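Local coordinates for protein cytochrome C (Marichromatium purpuratum 984, PDB 5LO9) that probably oxidises thiosulfate to tetrathionate, and perhaps catalyses the reverse reaction, passing electrons through four covalently bound heme c groups, at residues 142-147 with 181-186; 396-401 with 464-469. All blocks are in the same frame, centred on the assembly; numbering follows the deposited sequence.

Both contacts are buried helix pairs beside a heme, but they lie in different cytochrome c units of one chain, on opposite sides of its centre and about 22 Å apart at their nearest atoms. Interaction 1 brings the start of helix 144-156 against helix 176-187; alanines allow close approach there, and a tyrosine on another flank reaches two hemes. Interaction 2 crosses the first and last helices of its unit and relies on larger branched and aromatic side chains. Neither has a hydrogen bond between its segments, where packing does the joining. In interaction 2 the salt bridge of Arg393 with Asp465 also ties the two helices; in interaction 1 the tyrosine hydroxyl meets heme propionate.

Interaction 1: 142-147 with 181-186; sequences QPYSYL and ALAAYF. With HEC (heme c), chain C.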
loop_
_atom_site.group_PDB
_atom_site.type_symbol
_atom_site.label_atom_id
_atom_site.label_comp_id
_atom_site.label_asym_id
_atom_site.label_seq_id
_atom_site.Cartn_x
_atom_site.Cartn_y
_atom_site.Cartn_z
ATOM N N GLN A 142 -4.673 -1.125 44.588
ATOM C CA GLN A 142 -4.521 -0.144 45.647
ATOM C C GLN A 142 -5.866 0.535 45.885
ATOM O O GLN A 142 -6.566 0.868 44.927
ATOM C CB GLN A 142 -3.471 0.902 45.262
ATOM C CG GLN A 142 -2.055 0.436 45.412
ATOM C CD GLN A 142 -1.622 0.233 46.876
ATOM O OE1 GLN A 142 -2.403 0.405 47.820
ATOM N NE2 GLN A 142 -0.358 -0.109 47.058
ATOM N N PRO A 143 -6.249 0.777 47.131
ATOM C CA PRO A 143 -7.531 1.446 47.393
ATOM C C PRO A 143 -7.654 2.767 46.646
ATOM O O PRO A 143 -6.665 3.459 46.383
ATOM C CB PRO A 143 -7.516 1.670 48.911
ATOM C CG PRO A 143 -6.723 0.579 49.438
ATOM C CD PRO A 143 -5.599 0.352 48.378
ATOM N N TYR A 144 -8.894 3.079 46.261
ATOM C CA TYR A 144 -9.182 4.333 45.584
ATOM C C TYR A 144 -8.692 5.512 46.394
ATOM O O TYR A 144 -7.980 6.383 45.879
ATOM C CB TYR A 144 -10.682 4.457 45.345
ATOM C CG TYR A 144 -11.178 5.831 44.868
ATOM C CD1 TYR A 144 -11.225 6.166 43.491
ATOM C CD2 TYR A 144 -11.660 6.766 45.787
ATOM C CE1 TYR A 144 -11.714 7.402 43.062
ATOM C CE2 TYR A 144 -12.146 7.985 45.372
ATOM C CZ TYR A 144 -12.171 8.309 44.017
ATOM O OH TYR A 144 -12.655 9.548 43.661
ATOM N N SER A 145 -9.043 5.543 47.682
ATOM C CA SER A 145 -8.670 6.678 48.519
ATOM C C SER A 145 -7.160 6.868 48.552
ATOM O O SER A 145 -6.682 8.010 48.600
ATOM C CB SER A 145 -9.222 6.496 49.920
ATOM O OG SER A 145 -8.871 5.219 50.445
ATOM N N TYR A 146 -6.394 5.762 48.543
ATOM C CA TYR A 146 -4.937 5.847 48.640
ATOM C C TYR A 146 -4.322 6.379 47.352
ATOM O O TYR A 146 -3.470 7.282 47.375
ATOM C CB TYR A 146 -4.351 4.487 48.962
ATOM C CG TYR A 146 -2.850 4.532 48.987
ATOM C CD1 TYR A 146 -2.176 5.245 49.958
ATOM C CD2 TYR A 146 -2.105 3.881 48.030
ATOM C CE1 TYR A 146 -0.775 5.303 49.979
ATOM C CE2 TYR A 146 -0.705 3.932 48.033
ATOM C CZ TYR A 146 -0.058 4.657 49.007
ATOM O OH TYR A 146 1.307 4.710 49.014
ATOM N N LEU A 147 -4.732 5.805 46.216
ATOM C CA LEU A 147 -4.262 6.284 44.916
ATOM C C LEU A 147 -4.581 7.764 44.721
ATOM O O LEU A 147 -3.724 8.540 44.268
ATOM C CB LEU A 147 -4.879 5.444 43.798
ATOM C CG LEU A 147 -4.377 4.008 43.704
ATOM C CD1 LEU A 147 -5.304 3.215 42.878
ATOM C CD2 LEU A 147 -3.019 4.006 43.087
ATOM N N ALA A 181 -10.721 9.439 38.037
ATOM C CA ALA A 181 -10.979 8.348 37.109
ATOM C C ALA A 181 -9.838 7.343 37.116
ATOM O O ALA A 181 -10.072 6.130 37.162
ATOM C CB ALA A 181 -11.204 8.904 35.713
ATOM N N LEU A 182 -8.596 7.841 37.082
ATOM C CA LEU A 182 -7.417 6.986 37.142
ATOM C C LEU A 182 -7.377 6.212 38.439
ATOM O O LEU A 182 -6.927 5.066 38.473
ATOM C CB LEU A 182 -6.154 7.821 36.982
ATOM C CG LEU A 182 -5.982 8.276 35.525
ATOM C CD1 LEU A 182 -5.108 9.470 35.377
ATOM C CD2 LEU A 182 -5.383 7.169 34.740
ATOM N N ALA A 183 -7.775 6.834 39.532
ATOM C CA ALA A 183 -7.767 6.098 40.783
ATOM C C ALA A 183 -8.830 5.020 40.770
ATOM O O ALA A 183 -8.591 3.887 41.207
ATOM C CB ALA A 183 -7.972 7.052 41.943
ATOM N N ALA A 184 -10.012 5.344 40.253
ATOM C CA ALA A 184 -11.060 4.325 40.193
ATOM C C ALA A 184 -10.682 3.210 39.225
ATOM O O ALA A 184 -10.865 2.026 39.531
ATOM C CB ALA A 184 -12.392 4.959 39.798
ATOM N N TYR A 185 -10.110 3.573 38.076
ATOM C CA TYR A 185 -9.699 2.576 37.106
ATOM C C TYR A 185 -8.731 1.590 37.733
ATOM O O TYR A 185 -8.982 0.383 37.751
ATOM C CB TYR A 185 -9.056 3.258 35.894
ATOM C CG TYR A 185 -8.609 2.272 34.838
ATOM C CD1 TYR A 185 -9.473 1.837 33.844
ATOM C CD2 TYR A 185 -7.339 1.718 34.880
ATOM C CE1 TYR A 185 -9.068 0.899 32.888
ATOM C CE2 TYR A 185 -6.931 0.792 33.944
ATOM C CZ TYR A 185 -7.804 0.374 32.949
ATOM O OH TYR A 185 -7.382 -0.551 32.011
ATOM N N PHE A 186 -7.646 2.084 38.312
ATOM C CA PHE A 186 -6.636 1.152 38.807
ATOM C C PHE A 186 -7.100 0.462 40.076
ATOM O O PHE A 186 -6.701 -0.678 40.334
ATOM C CB PHE A 186 -5.293 1.863 39.021
ATOM C CG PHE A 186 -4.518 2.017 37.756
ATOM C CD1 PHE A 186 -3.996 0.896 37.116
ATOM C CD2 PHE A 186 -4.359 3.261 37.167
ATOM C CE1 PHE A 186 -3.293 1.018 35.926
ATOM C CE2 PHE A 186 -3.670 3.396 35.986
ATOM C CZ PHE A 186 -3.133 2.271 35.356
HETATM FE FE HEC C . 0.974 2.024 57.139
HETATM C CHA HEC C . 1.036 3.760 54.111
HETATM C CHB HEC C . 3.839 0.204 56.159
HETATM C CHC HEC C . 1.128 0.544 60.320
HETATM C CHD HEC C . -2.025 3.645 58.036
HETATM N NA HEC C . 2.217 1.973 55.452
HETATM C C1A HEC C . 2.070 2.739 54.350
HETATM C C2A HEC C . 3.119 2.492 53.317
HETATM C C3A HEC C . 3.936 1.453 53.941
HETATM C C4A HEC C . 3.287 1.199 55.247
HETATM C CMA HEC C . 5.140 0.822 53.338
HETATM C CAA HEC C . 3.326 3.120 51.952
HETATM C CBA HEC C . 2.622 2.215 50.959
HETATM C CGA HEC C . 2.935 2.453 49.496
HETATM O O1A HEC C . 2.196 1.886 48.655
HETATM O O2A HEC C . 3.891 3.176 49.144
HETATM N NB HEC C . 2.230 0.632 58.050
HETATM C C1B HEC C . 3.285 0.028 57.495
HETATM C C2B HEC C . 3.958 -0.900 58.413
HETATM C C3B HEC C . 3.170 -0.806 59.645
HETATM C C4B HEC C . 2.130 0.180 59.313
HETATM C CMB HEC C . 5.141 -1.745 58.107
HETATM C CAB HEC C . 3.409 -1.514 60.940
HETATM C CBB HEC C . 4.806 -1.157 61.424
HETATM N NC HEC C . -0.229 2.083 58.842
HETATM C C1C HEC C . 0.006 1.450 59.998
HETATM C C2C HEC C . -1.047 1.696 61.002
HETATM C C3C HEC C . -1.982 2.590 60.328
HETATM C C4C HEC C . -1.375 2.752 58.994
HETATM C CMC HEC C . -1.112 1.131 62.375
HETATM C CAC HEC C . -3.257 3.208 60.820
HETATM C CBC HEC C . -3.056 3.909 62.122
HETATM N ND HEC C . -0.260 3.446 56.248
HETATM C C1D HEC C . -1.383 3.954 56.762
HETATM C C2D HEC C . -2.028 4.935 55.880
HETATM C C3D HEC C . -1.153 4.985 54.720
HETATM C C4D HEC C . -0.067 4.027 55.058
HETATM C CMD HEC C . -3.281 5.709 56.122
HETATM C CAD HEC C . -1.323 5.894 53.540
HETATM C CBD HEC C . -0.298 7.002 53.792
HETATM C CGD HEC C . -0.329 8.051 52.721
HETATM O O1D HEC C . 0.726 8.691 52.440
HETATM O O2D HEC C . -1.435 8.243 52.188
#
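The hydroxyl of Tyr146 is held by two hydrogen bonds, one with Arg60 NH2 and one with a propionate oxygen of the heme covalently bound to Cys121, while the other flank of the same helix, 144-156, packs on helix 176-187. This is the interior of a cytochrome c domain. A tyrosine suits the place: its ring lies beside Ala38 and the propionates of the chain C heme, while its hydroxyl reaches a guanidinium and a carboxylate. Tyr146 belongs to the binding sites of both hemes.

Pro143 is the N-cap, and its carbonyl O accepts the bond from Leu147 N at 3.0 Å. On the packing side, Ala183 sits opposite Tyr144, their CA atoms 5.3 Å apart, an approach that a methyl side chain permits. With CG anti to the backbone N (chi1 169°), the Tyr144 ring brings CD1 to 3.7 Å from Ala183 CB. Leu147 points toward helix 176-187, its CB 3.9 Å from Ala183 CB. Its CD1 meets Phe186 CB at 4.1 Å, the root of a side chain that goes on to touch Cys121. At the Tyr144 ring edge, near its plane, CD1 lies 3.6 Å from Ala184 N.

Interaction 2: 396-401 with 464-469; sequences ALYAEH and WDVAAY. With HEC (heme c), chain F.
Apolar contacts between Leu397, Tyr398 and Val466 form the centre of this crossing, where helix 391-401 meets helix 460-470 at 96°, the axes of the two short segments 9.3 Å apart. Such a near-perpendicular pairing of first and last helices is the hallmark of the cytochrome c fold. Val466 divides its two methyls: CG2 lies 3.6 Å from Leu397 CB, and CG1, anti to the backbone N (chi1 -160°), turns to the heme and stands 3.8 Å from its methyl CMB. The branched valine thus serves helix and cofactor at once. CG1 also lies at the edge of the Tyr398 ring, near its plane.

The aromatic part is the pair Tyr398 and Tyr469. Their ring planes are inclined at 54° with centroids 5.6 Å apart, and Tyr469 CE2 comes 3.8 Å from Tyr398 CG, at the root of that ring. Beyond, Tyr398 also meets Trp425 and His406, an axial ligand of the heme iron.

Of the polar ends, Tyr398 OH is hydrogen-bonded to Gly407 O, just past the axial histidine. Asp465 OD2 forms a salt bridge with Arg393, one turn before Leu397 on the same helix, joining the two helices beside the apolar core. Apolar contact thus supplies the packing between the segments, and the ionic pair adds a directional tie.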
loop_
_atom_site.group_PDB
_atom_site.type_symbol
_atom_site.label_atom_id
_atom_site.label_comp_id
_atom_site.label_asym_id
_atom_site.label_seq_id
_atom_site.Cartn_x
_atom_site.Cartn_y
_atom_site.Cartn_z
ATOM N N ALA A 396 28.618 7.469 31.642
ATOM C CA ALA A 396 28.187 8.281 32.773
ATOM C C ALA A 396 26.746 8.712 32.595
ATOM O O ALA A 396 25.909 8.524 33.489
ATOM C CB ALA A 396 29.079 9.504 32.903
ATOM N N LEU A 397 26.445 9.319 31.439
ATOM C CA LEU A 397 25.085 9.751 31.150
ATOM C C LEU A 397 24.083 8.601 31.282
ATOM O O LEU A 397 23.030 8.753 31.914
ATOM C CB LEU A 397 25.050 10.353 29.758
ATOM C CG LEU A 397 25.721 11.702 29.634
ATOM C CD1 LEU A 397 26.184 11.965 28.208
ATOM C CD2 LEU A 397 24.711 12.794 30.040
ATOM N N TYR A 398 24.406 7.430 30.704
ATOM C CA TYR A 398 23.494 6.291 30.743
ATOM C C TYR A 398 23.208 5.881 32.177
ATOM O O TYR A 398 22.050 5.630 32.546
ATOM C CB TYR A 398 24.081 5.122 29.946
ATOM C CG TYR A 398 23.189 3.903 29.938
ATOM C CD1 TYR A 398 22.336 3.631 28.876
ATOM C CD2 TYR A 398 23.180 3.055 30.998
ATOM C CE1 TYR A 398 21.497 2.551 28.905
ATOM C CE2 TYR A 398 22.351 1.959 31.032
ATOM C CZ TYR A 398 21.503 1.721 30.002
ATOM O OH TYR A 398 20.672 0.635 30.074
ATOM N N ALA A 399 24.248 5.864 33.017
ATOM C CA ALA A 399 24.063 5.512 34.423
ATOM C C ALA A 399 23.185 6.519 35.122
ATOM O O ALA A 399 22.349 6.148 35.956
ATOM C CB ALA A 399 25.401 5.462 35.133
ATOM N N GLU A 400 23.345 7.796 34.760
ATOM C CA GLU A 400 22.548 8.870 35.349
ATOM C C GLU A 400 21.092 8.810 34.895
ATOM O O GLU A 400 20.179 8.838 35.724
ATOM C CB GLU A 400 23.171 10.241 35.017
ATOM C CG GLU A 400 23.958 10.890 36.174
ATOM C CD GLU A 400 23.015 11.469 37.276
ATOM O OE1 GLU A 400 22.032 12.180 36.918
ATOM O OE2 GLU A 400 23.235 11.180 38.492
ATOM N N HIS A 401 20.850 8.693 33.583
ATOM C CA HIS A 401 19.541 9.008 33.034
ATOM C C HIS A 401 18.805 7.846 32.363
ATOM O O HIS A 401 17.702 8.064 31.859
ATOM C CB HIS A 401 19.669 10.129 32.001
ATOM C CG HIS A 401 20.295 11.399 32.513
ATOM N ND1 HIS A 401 19.724 12.179 33.496
ATOM C CD2 HIS A 401 21.396 12.072 32.097
ATOM C CE1 HIS A 401 20.466 13.253 33.689
ATOM N NE2 HIS A 401 21.477 13.220 32.842
ATOM N N TRP A 464 24.601 12.036 21.300
ATOM C CA TRP A 464 25.659 11.351 20.562
ATOM C C TRP A 464 26.518 10.469 21.467
ATOM O O TRP A 464 26.863 9.342 21.104
ATOM C CB TRP A 464 26.573 12.352 19.878
ATOM C CG TRP A 464 26.066 12.993 18.644
ATOM C CD1 TRP A 464 25.624 14.264 18.506
ATOM C CD2 TRP A 464 25.980 12.389 17.356
ATOM N NE1 TRP A 464 25.268 14.502 17.207
ATOM C CE2 TRP A 464 25.476 13.358 16.481
ATOM C CE3 TRP A 464 26.277 11.108 16.856
ATOM C CZ2 TRP A 464 25.249 13.091 15.137
ATOM C CZ3 TRP A 464 26.058 10.855 15.539
ATOM C CH2 TRP A 464 25.551 11.840 14.685
ATOM N N ASP A 465 26.918 10.973 22.632
ATOM C CA ASP A 465 27.774 10.164 23.492
ATOM C C ASP A 465 27.021 8.939 24.022
ATOM O O ASP A 465 27.575 7.833 24.042
ATOM C CB ASP A 465 28.357 11.025 24.620
ATOM C CG ASP A 465 29.281 12.153 24.083
ATOM O OD1 ASP A 465 29.805 12.033 22.948
ATOM O OD2 ASP A 465 29.490 13.176 24.785
ATOM N N VAL A 466 25.756 9.094 24.449
ATOM C CA VAL A 466 25.043 7.927 24.979
ATOM C C VAL A 466 24.787 6.921 23.873
ATOM O O VAL A 466 24.762 5.705 24.115
ATOM C CB VAL A 466 23.715 8.272 25.659
ATOM C CG1 VAL A 466 23.341 7.105 26.570
ATOM C CG2 VAL A 466 23.827 9.459 26.478
ATOM N N ALA A 467 24.507 7.413 22.665
ATOM C CA ALA A 467 24.244 6.520 21.547
ATOM C C ALA A 467 25.471 5.687 21.224
ATOM O O ALA A 467 25.370 4.471 21.002
ATOM C CB ALA A 467 23.800 7.326 20.334
ATOM N N ALA A 468 26.646 6.320 21.222
ATOM C CA ALA A 468 27.878 5.577 20.994
ATOM C C ALA A 468 28.173 4.588 22.128
ATOM O O ALA A 468 28.691 3.497 21.868
ATOM C CB ALA A 468 29.024 6.542 20.775
ATOM N N TYR A 469 27.847 4.926 23.385
ATOM C CA TYR A 469 28.037 3.945 24.454
ATOM C C TYR A 469 27.151 2.718 24.237
ATOM O O TYR A 469 27.627 1.583 24.265
ATOM C CB TYR A 469 27.758 4.568 25.823
ATOM C CG TYR A 469 27.665 3.574 26.984
ATOM C CD1 TYR A 469 28.778 2.930 27.471
ATOM C CD2 TYR A 469 26.477 3.299 27.596
ATOM C CE1 TYR A 469 28.709 2.020 28.549
ATOM C CE2 TYR A 469 26.403 2.384 28.678
ATOM C CZ TYR A 469 27.529 1.761 29.135
ATOM O OH TYR A 469 27.455 0.877 30.185
HETATM FE FE HEC F . 14.290 4.500 26.927
HETATM C CHA HEC F . 12.599 2.810 24.383
HETATM C CHB HEC F . 17.181 4.679 24.972
HETATM C CHC HEC F . 15.753 6.527 29.323
HETATM C CHD HEC F . 11.643 3.801 29.157
HETATM N NA HEC F . 14.808 3.846 25.016
HETATM C C1A HEC F . 14.011 3.181 24.166
HETATM C C2A HEC F . 14.715 2.841 22.899
HETATM C C3A HEC F . 16.043 3.401 23.066
HETATM C C4A HEC F . 15.996 3.996 24.428
HETATM C CMA HEC F . 17.154 3.357 22.062
HETATM C CAA HEC F . 14.230 2.130 21.677
HETATM C CBA HEC F . 15.156 0.935 21.431
HETATM C CGA HEC F . 14.489 -0.403 21.595
HETATM O O1A HEC F . 13.281 -0.434 21.875
HETATM O O2A HEC F . 15.206 -1.416 21.445
HETATM N NB HEC F . 16.132 5.435 27.101
HETATM C C1B HEC F . 17.145 5.392 26.244
HETATM C C2B HEC F . 18.312 6.185 26.691
HETATM C C3B HEC F . 17.886 6.740 27.972
HETATM C C4B HEC F . 16.506 6.220 28.111
HETATM C CMB HEC F . 19.615 6.349 25.999
HETATM C CAB HEC F . 18.638 7.650 28.907
HETATM C CBB HEC F . 18.951 8.910 28.137
HETATM N NC HEC F . 13.801 5.055 28.884
HETATM C C1C HEC F . 14.502 5.861 29.667
HETATM C C2C HEC F . 13.933 6.024 31.014
HETATM C C3C HEC F . 12.724 5.224 30.981
HETATM C C4C HEC F . 12.755 4.651 29.610
HETATM C CMC HEC F . 14.506 6.824 32.138
HETATM C CAC HEC F . 11.699 4.933 32.047
HETATM C CBC HEC F . 11.075 6.097 32.739
HETATM N ND HEC F . 12.458 3.513 26.782
HETATM C C1D HEC F . 11.548 3.352 27.754
HETATM C C2D HEC F . 10.347 2.625 27.263
HETATM C C3D HEC F . 10.628 2.354 25.864
HETATM C C4D HEC F . 11.957 2.949 25.670
HETATM C CMD HEC F . 9.111 2.248 27.996
HETATM C CAD HEC F . 9.745 1.627 24.910
HETATM C CBD HEC F . 8.645 2.606 24.513
HETATM C CGD HEC F . 7.281 1.934 24.407
HETATM O O1D HEC F . 7.110 0.732 24.677
HETATM O O2D HEC F . 6.319 2.629 24.067
#